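Local coordinates for protein histone-lysine N-methyltransferase, H3 lysine-9 specific SUVH4 (PDB 4QEO) that adds methyl groups at the H3K9 site of histone H3, a modification that marks chromatin for repression, and binds methylated DNA, coupling the two silencing marks, at residues Gly248-Gly253 and Tyr273-Ile278; Glu383-Val388 and Thr452-Arg457; Phe468-Leu473 and Val485-Asp490. All coordinates share one frame; numbering follows the deposited sequence.

Contact 1 (Gly248-Gly253 and Tyr273-Ile278); sequences GLEFKG and YIKSLI
The backbones of Gly-248–Gly-253 and Tyr-273–Ile-278 stay well apart: the nearest pair of CA atoms, those of Leu-249 and Lys-275, is separated by 7.1 Å, and side chains span the gap. Both are largely irregular, although Tyr-273 ends the short strand 272-273 and Ile-278 begins 278-279.

Glu-250 carries the polar half of the contact. Its chain bends at chi2 (-68°), which brings the carboxylate to the tip of Tyr-273, and the phenol OH donates a very short hydrogen bond of 2.5 Å to OE2, on the anti lone pair. OE2 lies at the ring edge, in plane, while carboxylate and ring stand almost perpendicular (89°). So short a bond suggests a strongly polarised, perhaps partly shared proton. The phenol oxygen is gripped a second time, through a weak hydrogen bond with Phe-455 N.

Here, in the pre-SET part of the chain, two loops are tied together at the protein surface. The other carboxylate oxygen, OE1, forms a long salt bridge to NZ of Lys-275, and one water bonds to Glu-250 OE1, Phe-251 N and Lys-275 NZ, filling in for the loose ion pair. Replacing Glu-250, for example with an alanine here, would probably leave the phenol without this acceptor and the lysine and water without their shared anion.

Leu-249 and Tyr-273 add an apolar contact, running past each other in opposite directions, with CD1 of Leu-249 meeting CD1 of Tyr-273 at the ring edge at 4.0 Å. The Lys-275 chain, bent at chi3, packs instead on a backbone carbonyl, its CD within 3.4 Å of Leu-249 O.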
loop_
_atom_site.group_PDB
_atom_site.type_symbol
_atom_site.label_atom_id
_atom_site.label_comp_id
_atom_site.label_asym_id
_atom_site.label_seq_id
_atom_site.Cartn_x
_atom_site.Cartn_y
_atom_site.Cartn_z
ATOM N N GLY A 248 -24.720 -11.654 -1.876
ATOM C CA GLY A 248 -24.160 -12.914 -1.437
ATOM C C GLY A 248 -23.375 -13.361 -2.658
ATOM O O GLY A 248 -22.859 -14.479 -2.744
ATOM N N LEU A 249 -23.300 -12.441 -3.618
ATOM C CA LEU A 249 -22.607 -12.637 -4.885
ATOM C C LEU A 249 -21.089 -12.616 -4.748
ATOM O O LEU A 249 -20.389 -13.427 -5.347
ATOM C CB LEU A 249 -23.044 -11.556 -5.880
ATOM C CG LEU A 249 -24.472 -11.666 -6.432
ATOM C CD1 LEU A 249 -24.732 -10.632 -7.539
ATOM C CD2 LEU A 249 -24.730 -13.081 -6.944
ATOM N N GLU A 250 -20.572 -11.673 -3.971
ATOM C CA GLU A 250 -19.137 -11.614 -3.750
ATOM C C GLU A 250 -18.700 -12.746 -2.842
ATOM O O GLU A 250 -19.421 -13.144 -1.928
ATOM C CB GLU A 250 -18.709 -10.261 -3.158
ATOM C CG GLU A 250 -18.951 -9.073 -4.078
ATOM C CD GLU A 250 -18.072 -9.071 -5.323
ATOM O OE1 GLU A 250 -17.222 -9.977 -5.484
ATOM O OE2 GLU A 250 -18.224 -8.139 -6.141
ATOM N N PHE A 251 -17.502 -13.248 -3.101
ATOM C CA PHE A 251 -16.944 -14.350 -2.340
ATOM C C PHE A 251 -16.789 -13.971 -0.870
ATOM O O PHE A 251 -16.866 -14.812 0.020
ATOM C CB PHE A 251 -15.600 -14.740 -2.942
ATOM C CG PHE A 251 -14.821 -15.692 -2.102
ATOM C CD1 PHE A 251 -15.229 -17.005 -1.971
ATOM C CD2 PHE A 251 -13.675 -15.274 -1.443
ATOM C CE1 PHE A 251 -14.512 -17.886 -1.196
ATOM C CE2 PHE A 251 -12.950 -16.151 -0.667
ATOM C CZ PHE A 251 -13.368 -17.460 -0.541
ATOM N N LYS A 252 -16.572 -12.688 -0.628
ATOM C CA LYS A 252 -16.527 -12.157 0.721
ATOM C C LYS A 252 -17.578 -11.078 0.832
ATOM O O LYS A 252 -17.615 -10.168 0.010
ATOM C CB LYS A 252 -15.149 -11.583 0.992
ATOM C CG LYS A 252 -14.070 -12.638 0.985
ATOM C CD LYS A 252 -12.712 -12.016 1.161
ATOM C CE LYS A 252 -11.686 -13.053 1.543
ATOM N NZ LYS A 252 -11.176 -12.808 2.917
ATOM N N GLY A 253 -18.442 -11.186 1.837
ATOM C CA GLY A 253 -19.526 -10.239 2.011
ATOM C C GLY A 253 -19.025 -8.822 2.209
ATOM O O GLY A 253 -17.957 -8.603 2.781
ATOM N N TYR A 273 -27.059 -5.082 -7.411
ATOM C CA TYR A 273 -25.696 -5.573 -7.491
ATOM C C TYR A 273 -25.522 -6.629 -8.562
ATOM O O TYR A 273 -26.250 -7.618 -8.586
ATOM C CB TYR A 273 -25.270 -6.149 -6.141
ATOM C CG TYR A 273 -23.774 -6.168 -5.946
ATOM C CD1 TYR A 273 -22.995 -7.164 -6.519
ATOM C CD2 TYR A 273 -23.145 -5.195 -5.180
ATOM C CE1 TYR A 273 -21.626 -7.188 -6.345
ATOM C CE2 TYR A 273 -21.770 -5.208 -5.000
ATOM C CZ TYR A 273 -21.016 -6.209 -5.580
ATOM O OH TYR A 273 -19.648 -6.234 -5.409
ATOM N N ILE A 274 -24.548 -6.412 -9.445
ATOM C CA ILE A 274 -24.149 -7.411 -10.428
ATOM C C ILE A 274 -22.637 -7.639 -10.382
ATOM O O ILE A 274 -21.875 -6.751 -9.984
ATOM C CB ILE A 274 -24.574 -7.007 -11.856
ATOM C CG1 ILE A 274 -23.970 -5.658 -12.236
ATOM C CG2 ILE A 274 -26.096 -6.945 -11.962
ATOM C CD1 ILE A 274 -24.430 -5.137 -13.595
ATOM N N LYS A 275 -22.206 -8.833 -10.776
ATOM C CA LYS A 275 -20.781 -9.157 -10.812
ATOM C C LYS A 275 -20.247 -9.113 -12.234
ATOM O O LYS A 275 -19.046 -9.191 -12.457
ATOM C CB LYS A 275 -20.504 -10.537 -10.198
ATOM C CG LYS A 275 -20.183 -10.509 -8.696
ATOM C CD LYS A 275 -19.559 -11.821 -8.207
ATOM C CE LYS A 275 -18.035 -11.788 -8.276
ATOM N NZ LYS A 275 -17.412 -13.026 -7.706
ATOM N N SER A 276 -21.146 -9.007 -13.201
ATOM C CA SER A 276 -20.748 -9.056 -14.597
ATOM C C SER A 276 -21.288 -7.847 -15.345
ATOM O O SER A 276 -22.399 -7.390 -15.079
ATOM C CB SER A 276 -21.280 -10.332 -15.264
ATOM O OG SER A 276 -20.581 -11.486 -14.822
ATOM N N LEU A 277 -20.503 -7.354 -16.299
ATOM C CA LEU A 277 -20.936 -6.293 -17.194
ATOM C C LEU A 277 -22.239 -6.644 -17.906
ATOM O O LEU A 277 -22.468 -7.800 -18.277
ATOM C CB LEU A 277 -19.861 -6.035 -18.248
ATOM C CG LEU A 277 -18.516 -5.516 -17.748
ATOM C CD1 LEU A 277 -17.527 -5.497 -18.899
ATOM C CD2 LEU A 277 -18.678 -4.121 -17.154
ATOM N N ILE A 278 -23.097 -5.644 -18.084
ATOM C CA ILE A 278 -24.258 -5.774 -18.956
ATOM C C ILE A 278 -23.999 -4.895 -20.176
ATOM O O ILE A 278 -23.606 -3.744 -20.040
ATOM C CB ILE A 278 -25.550 -5.310 -18.269
ATOM C CG1 ILE A 278 -25.874 -6.205 -17.070
ATOM C CG2 ILE A 278 -26.703 -5.298 -19.269
ATOM C CD1 ILE A 278 -27.045 -5.695 -16.244
HETATM O O HOH W 1 -16.144 -12.355 -5.194
#

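Contact 2 (Glu383-Val388 and Thr452-Arg457); sequences EYIGVV and TGNFAR. With SAH (S-adenosyl-L-homocysteine), chain E.
The amide of Asn-454 is the central flat group, with one backbone carbonyl in its plane and a backbone N-H above the plane of its own C=O. In the amide plane, ND2 donates to Glu-383 O at 2.7 Å, nearly along the C=O axis. Above the carbonyl plane, 56° out of it, Ile-385 N donates to OD1 at 3.2 Å, and Ala-456 N adds a weak bond from within its own segment. The crowded chi1 (72°), with CG between the backbone N and the carbonyl carbon, sets the amide across Ile-385 at about a right angle, CB of the isoleucine 3.5 Å from CG of the asparagine. The Tyr-384 ring meets CB of Ala-456 obliquely at CD2, 3.7 Å away, and Tyr-384 OH reaches Arg-457 CB at 3.9 Å.

The backbones come closest at Gly-386 and Gly-453, whose CA atoms are 4.0 Å apart; a CB on Gly-453 would collide with Ile-385 O. Next to them, CG2 of Val-387 and CG2 of Thr-452 touch tightly at 3.5 Å.

This SET-domain core borders the cofactor pocket: Arg-457 O lies 3.5 Å from CB of S-adenosyl-L-homocysteine, while the arginine side chain is held by Ala-449 O and by cation-pi contacts with Tyr-402 and Phe-271. Tyr-384 also packs on a basic side chain of the bound peptide. Around this, strand 452-453 pairs in parallel with 272-273, strand 387-390 lies between 278-279 and 445-448, and Asn-454 and Ala-456 rest on Cys-382 of strand 380-383.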
loop_
_atom_site.group_PDB
_atom_site.type_symbol
_atom_site.label_atom_id
_atom_site.label_comp_id
_atom_site.label_asym_id
_atom_site.label_seq_id
_atom_site.Cartn_x
_atom_site.Cartn_y
_atom_site.Cartn_z
ATOM N N GLU A 383 -12.905 -4.875 -10.694
ATOM C CA GLU A 383 -13.235 -4.302 -11.979
ATOM C C GLU A 383 -14.341 -3.291 -11.733
ATOM O O GLU A 383 -15.186 -3.484 -10.863
ATOM C CB GLU A 383 -13.727 -5.388 -12.957
ATOM C CG GLU A 383 -13.940 -4.864 -14.377
ATOM C CD GLU A 383 -14.279 -5.953 -15.398
ATOM O OE1 GLU A 383 -13.872 -7.116 -15.210
ATOM O OE2 GLU A 383 -14.964 -5.635 -16.395
ATOM N N TYR A 384 -14.340 -2.204 -12.482
ATOM C CA TYR A 384 -15.494 -1.321 -12.463
ATOM C C TYR A 384 -16.606 -1.953 -13.313
ATOM O O TYR A 384 -16.534 -1.946 -14.539
ATOM C CB TYR A 384 -15.116 0.062 -12.984
ATOM C CG TYR A 384 -16.111 1.141 -12.622
ATOM C CD1 TYR A 384 -17.219 1.383 -13.424
ATOM C CD2 TYR A 384 -15.946 1.916 -11.483
ATOM C CE1 TYR A 384 -18.137 2.363 -13.105
ATOM C CE2 TYR A 384 -16.863 2.904 -11.153
ATOM C CZ TYR A 384 -17.957 3.122 -11.976
ATOM O OH TYR A 384 -18.880 4.100 -11.672
ATOM N N ILE A 385 -17.613 -2.512 -12.642
ATOM C CA ILE A 385 -18.749 -3.169 -13.298
ATOM C C ILE A 385 -20.020 -2.302 -13.297
ATOM O O ILE A 385 -20.344 -1.643 -12.305
ATOM C CB ILE A 385 -19.056 -4.530 -12.620
ATOM C CG1 ILE A 385 -17.832 -5.456 -12.682
ATOM C CG2 ILE A 385 -20.274 -5.211 -13.258
ATOM C CD1 ILE A 385 -17.470 -5.914 -14.080
ATOM N N GLY A 386 -20.733 -2.311 -14.417
ATOM C CA GLY A 386 -21.974 -1.569 -14.577
ATOM C C GLY A 386 -22.566 -1.916 -15.935
ATOM O O GLY A 386 -22.222 -2.958 -16.506
ATOM N N VAL A 387 -23.441 -1.057 -16.458
ATOM C CA VAL A 387 -23.993 -1.253 -17.797
ATOM C C VAL A 387 -23.159 -0.503 -18.825
ATOM O O VAL A 387 -23.085 0.720 -18.785
ATOM C CB VAL A 387 -25.443 -0.743 -17.911
ATOM C CG1 VAL A 387 -25.972 -0.962 -19.336
ATOM C CG2 VAL A 387 -26.332 -1.442 -16.913
ATOM N N VAL A 388 -22.537 -1.229 -19.748
ATOM C CA VAL A 388 -21.745 -0.588 -20.794
ATOM C C VAL A 388 -22.652 0.086 -21.821
ATOM O O VAL A 388 -23.408 -0.586 -22.523
ATOM C CB VAL A 388 -20.848 -1.586 -21.528
ATOM C CG1 VAL A 388 -20.065 -0.871 -22.617
ATOM C CG2 VAL A 388 -19.902 -2.274 -20.548
ATOM N N THR A 452 -27.119 -0.112 -11.637
ATOM C CA THR A 452 -26.649 -1.455 -11.355
ATOM C C THR A 452 -25.137 -1.551 -11.556
ATOM O O THR A 452 -24.567 -0.864 -12.411
ATOM C CB THR A 452 -27.421 -2.497 -12.205
ATOM O OG1 THR A 452 -27.045 -3.819 -11.813
ATOM C CG2 THR A 452 -27.135 -2.309 -13.669
ATOM N N GLY A 453 -24.487 -2.377 -10.747
ATOM C CA GLY A 453 -23.044 -2.525 -10.819
ATOM C C GLY A 453 -22.516 -3.332 -9.655
ATOM O O GLY A 453 -23.292 -3.834 -8.842
ATOM N N ASN A 454 -21.195 -3.476 -9.579
ATOM C CA ASN A 454 -20.568 -4.045 -8.392
ATOM C C ASN A 454 -20.167 -2.916 -7.424
ATOM O O ASN A 454 -20.605 -1.777 -7.594
ATOM C CB ASN A 454 -19.377 -4.923 -8.769
ATOM C CG ASN A 454 -18.184 -4.122 -9.253
ATOM O OD1 ASN A 454 -18.299 -2.941 -9.586
ATOM N ND2 ASN A 454 -17.028 -4.770 -9.305
ATOM N N PHE A 455 -19.326 -3.219 -6.435
ATOM C CA PHE A 455 -19.023 -2.247 -5.374
ATOM C C PHE A 455 -18.125 -1.088 -5.799
ATOM O O PHE A 455 -18.016 -0.079 -5.088
ATOM C CB PHE A 455 -18.438 -2.934 -4.128
ATOM C CG PHE A 455 -16.996 -3.362 -4.272
ATOM C CD1 PHE A 455 -15.963 -2.501 -3.923
ATOM C CD2 PHE A 455 -16.674 -4.633 -4.727
ATOM C CE1 PHE A 455 -14.645 -2.888 -4.045
ATOM C CE2 PHE A 455 -15.353 -5.029 -4.844
ATOM C CZ PHE A 455 -14.335 -4.158 -4.495
ATOM N N ALA A 456 -17.480 -1.245 -6.948
ATOM C CA ALA A 456 -16.532 -0.259 -7.454
ATOM C C ALA A 456 -17.091 1.155 -7.462
ATOM O O ALA A 456 -16.365 2.111 -7.184
ATOM C CB ALA A 456 -16.073 -0.646 -8.859
ATOM N N ARG A 457 -18.380 1.286 -7.779
ATOM C CA ARG A 457 -19.016 2.601 -7.879
ATOM C C ARG A 457 -19.060 3.386 -6.557
ATOM O O ARG A 457 -19.300 4.597 -6.558
ATOM C CB ARG A 457 -20.430 2.468 -8.468
ATOM C CG ARG A 457 -21.331 1.515 -7.697
ATOM C CD ARG A 457 -22.327 2.259 -6.829
ATOM N NE ARG A 457 -23.424 2.799 -7.626
ATOM C CZ ARG A 457 -24.376 3.599 -7.154
ATOM N NH1 ARG A 457 -25.328 4.034 -7.962
ATOM N NH2 ARG A 457 -24.372 3.968 -5.880
HETATM N N SAH E . -19.710 8.771 -2.381
HETATM C CA SAH E . -20.421 8.321 -3.572
HETATM C CB SAH E . -19.611 7.264 -4.323
HETATM C CG SAH E . -18.671 7.841 -5.383
HETATM S SD SAH E . -19.556 8.328 -6.889
HETATM C C SAH E . -21.826 7.831 -3.230
HETATM O O SAH E . -22.417 7.045 -3.970
HETATM O OXT SAH E . -22.403 8.211 -2.206
HETATM C "C5'" SAH E . -18.788 9.965 -6.952
HETATM C "C4'" SAH E . -19.650 11.002 -6.251
HETATM O "O4'" SAH E . -19.337 11.005 -4.869
HETATM C "C3'" SAH E . -19.411 12.406 -6.782
HETATM O "O3'" SAH E . -20.463 12.815 -7.620
HETATM C "C2'" SAH E . -19.349 13.280 -5.549
HETATM O "O2'" SAH E . -20.598 13.887 -5.310
HETATM C "C1'" SAH E . -19.038 12.312 -4.426
HETATM N N9 SAH E . -17.596 12.407 -4.151
HETATM C C8 SAH E . -16.623 11.528 -4.559
HETATM N N7 SAH E . -15.425 11.976 -4.123
HETATM C C5 SAH E . -15.622 13.135 -3.455
HETATM C C6 SAH E . -14.748 14.004 -2.816
HETATM N N6 SAH E . -13.446 13.734 -2.795
HETATM N N1 SAH E . -15.246 15.139 -2.207
HETATM C C2 SAH E . -16.601 15.408 -2.232
HETATM N N3 SAH E . -17.465 14.539 -2.868
HETATM C C4 SAH E . -16.983 13.420 -3.465
HETATM O O HOH W 2 -19.815 -0.531 -9.897
#

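Contact 3 (Phe468-Leu473 and Val485-Asp490); sequences FVQCVL and VLFAAD
Four backbone hydrogen bonds join the antiparallel strands. Phe-468 and Phe-487 form one hydrogen-bonded pair, exchanging N-H and C=O at 2.9 Å from Phe-468 N to Phe-487 O, with the return bond nearly straight (172°). Gln-470 and Val-485 form the second such pair, and Val-469 with Leu-486 the non-hydrogen-bonded pair between them, where Leu-486 CA sends a C-H toward Phe-468 O.

The aromatic contact is CH-pi. The crowded chi1 of Phe-468 (73°), with CG between the backbone N and the carbonyl carbon, tips its ring over the partner strand, so that Phe-487 CB lies over one face, 4.0 Å from the centroid of the Phe-468 ring. At that ring's edge sits Ala-489 CB.

This is a beta hairpin of the SET domain, strands 467-473 and 483-488, flanked in its sheet by 331-332 and 380-383. Phe-468 also makes a cation-pi contact with a basic side chain of the bound peptide.

Apolar contacts occupy both faces. On the face with Val-469 and Leu-486, CG2 of the valine meets CD2 of the leucine at 3.7 Å; on the other, Gln-470 CB lies 3.5 Å from CD1 of Phe-487. The glutamine's polar end turns away: bent at chi2, it donates from NE2 to Arg-328 O and, almost straight at 175°, to Cys-471 O.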
loop_
_atom_site.group_PDB
_atom_site.type_symbol
_atom_site.label_atom_id
_atom_site.label_comp_id
_atom_site.label_asym_id
_atom_site.label_seq_id
_atom_site.Cartn_x
_atom_site.Cartn_y
_atom_site.Cartn_z
ATOM N N PHE A 468 -5.132 2.836 -8.400
ATOM C CA PHE A 468 -5.049 3.362 -9.748
ATOM C C PHE A 468 -5.845 2.488 -10.717
ATOM O O PHE A 468 -6.124 1.311 -10.435
ATOM C CB PHE A 468 -3.598 3.520 -10.198
ATOM C CG PHE A 468 -2.894 2.222 -10.495
ATOM C CD1 PHE A 468 -2.306 1.488 -9.480
ATOM C CD2 PHE A 468 -2.797 1.754 -11.802
ATOM C CE1 PHE A 468 -1.640 0.304 -9.757
ATOM C CE2 PHE A 468 -2.138 0.575 -12.088
ATOM C CZ PHE A 468 -1.555 -0.155 -11.063
ATOM N N VAL A 469 -6.218 3.102 -11.836
ATOM C CA VAL A 469 -6.995 2.480 -12.893
ATOM C C VAL A 469 -6.090 1.831 -13.921
ATOM O O VAL A 469 -5.193 2.475 -14.466
ATOM C CB VAL A 469 -7.857 3.529 -13.623
ATOM C CG1 VAL A 469 -8.388 2.966 -14.933
ATOM C CG2 VAL A 469 -8.991 3.992 -12.731
ATOM N N GLN A 470 -6.346 0.558 -14.194
ATOM C CA GLN A 470 -5.592 -0.195 -15.179
ATOM C C GLN A 470 -6.537 -0.784 -16.226
ATOM O O GLN A 470 -7.483 -1.523 -15.883
ATOM C CB GLN A 470 -4.800 -1.308 -14.493
ATOM C CG GLN A 470 -4.041 -2.183 -15.461
ATOM C CD GLN A 470 -2.981 -1.416 -16.206
ATOM O OE1 GLN A 470 -2.025 -0.909 -15.609
ATOM N NE2 GLN A 470 -3.139 -1.319 -17.519
ATOM N N CYS A 471 -6.299 -0.447 -17.495
ATOM C CA CYS A 471 -7.071 -1.035 -18.585
ATOM C C CYS A 471 -6.602 -2.457 -18.848
ATOM O O CYS A 471 -5.406 -2.716 -18.954
ATOM C CB CYS A 471 -6.966 -0.198 -19.865
ATOM S SG CYS A 471 -7.932 1.341 -19.823
ATOM N N VAL A 472 -7.557 -3.376 -18.941
ATOM C CA VAL A 472 -7.254 -4.783 -19.164
ATOM C C VAL A 472 -8.086 -5.322 -20.332
ATOM O O VAL A 472 -9.296 -5.103 -20.375
ATOM C CB VAL A 472 -7.579 -5.627 -17.910
ATOM C CG1 VAL A 472 -7.291 -7.106 -18.168
ATOM C CG2 VAL A 472 -6.809 -5.120 -16.702
ATOM N N LEU A 473 -7.430 -6.001 -21.274
ATOM C CA LEU A 473 -8.122 -6.750 -22.325
ATOM C C LEU A 473 -7.954 -8.254 -22.079
ATOM O O LEU A 473 -6.849 -8.728 -21.800
ATOM C CB LEU A 473 -7.570 -6.377 -23.706
ATOM C CG LEU A 473 -7.885 -4.961 -24.200
ATOM C CD1 LEU A 473 -7.026 -4.596 -25.407
ATOM C CD2 LEU A 473 -9.362 -4.814 -24.526
ATOM N N VAL A 485 -10.015 -1.864 -14.402
ATOM C CA VAL A 485 -9.728 -2.550 -13.141
ATOM C C VAL A 485 -8.935 -1.680 -12.143
ATOM O O VAL A 485 -7.913 -1.093 -12.474
ATOM C CB VAL A 485 -8.981 -3.888 -13.386
ATOM C CG1 VAL A 485 -8.743 -4.616 -12.076
ATOM C CG2 VAL A 485 -9.776 -4.787 -14.340
ATOM N N LEU A 486 -9.425 -1.607 -10.918
ATOM C CA LEU A 486 -8.771 -0.880 -9.845
ATOM C C LEU A 486 -7.791 -1.788 -9.116
ATOM O O LEU A 486 -8.176 -2.862 -8.588
ATOM C CB LEU A 486 -9.811 -0.320 -8.870
ATOM C CG LEU A 486 -10.722 0.744 -9.491
ATOM C CD1 LEU A 486 -11.887 1.082 -8.567
ATOM C CD2 LEU A 486 -9.932 1.996 -9.815
ATOM N N PHE A 487 -6.534 -1.333 -9.129
ATOM C CA PHE A 487 -5.411 -1.976 -8.458
ATOM C C PHE A 487 -4.881 -1.101 -7.315
ATOM O O PHE A 487 -4.917 0.129 -7.393
ATOM C CB PHE A 487 -4.283 -2.199 -9.460
ATOM C CG PHE A 487 -4.491 -3.390 -10.360
ATOM C CD1 PHE A 487 -5.179 -3.260 -11.561
ATOM C CD2 PHE A 487 -4.000 -4.638 -10.003
ATOM C CE1 PHE A 487 -5.363 -4.347 -12.393
ATOM C CE2 PHE A 487 -4.182 -5.735 -10.835
ATOM C CZ PHE A 487 -4.875 -5.588 -12.028
ATOM N N ALA A 488 -4.375 -1.730 -6.260
ATOM C CA ALA A 488 -3.721 -0.983 -5.197
ATOM C C ALA A 488 -2.412 -0.395 -5.716
ATOM O O ALA A 488 -1.560 -1.125 -6.228
ATOM C CB ALA A 488 -3.470 -1.890 -3.981
ATOM N N ALA A 489 -2.255 0.921 -5.581
ATOM C CA ALA A 489 -1.012 1.601 -5.944
ATOM C C ALA A 489 0.005 1.520 -4.807
ATOM O O ALA A 489 1.215 1.670 -5.005
ATOM C CB ALA A 489 -1.289 3.064 -6.274
ATOM N N ASP A 490 -0.501 1.309 -3.603
ATOM C CA ASP A 490 0.341 1.329 -2.424
ATOM C C ASP A 490 -0.034 0.162 -1.555
ATOM O O ASP A 490 -1.096 -0.437 -1.731
ATOM C CB ASP A 490 0.096 2.622 -1.642
ATOM C CG ASP A 490 0.298 3.858 -2.487
ATOM O OD1 ASP A 490 1.433 4.071 -2.971
ATOM O OD2 ASP A 490 -0.673 4.621 -2.659
#

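In the fold
Contacts 1 and 2 are direct neighbours, their centres 9 Å apart, and are joined through the 273-278 segment: Ile-274 N lies 2.9 Å from Gly-453 O and Ile-278 O 2.7 Å from Val-388 N, both probable hydrogen bonds. Contact 3 stands 14 Å from contact 2, centre to centre, and touches it lightly where Glu-383 CG meets Val-485 CG2 at 4.2 Å; contacts 1 and 3 do not touch. Only contact 2 supplies a residue of the S-adenosyl-L-homocysteine pocket, whereas the Tyr-273 and Leu-486 side chains stay about 12 and 10 Å from the ligand.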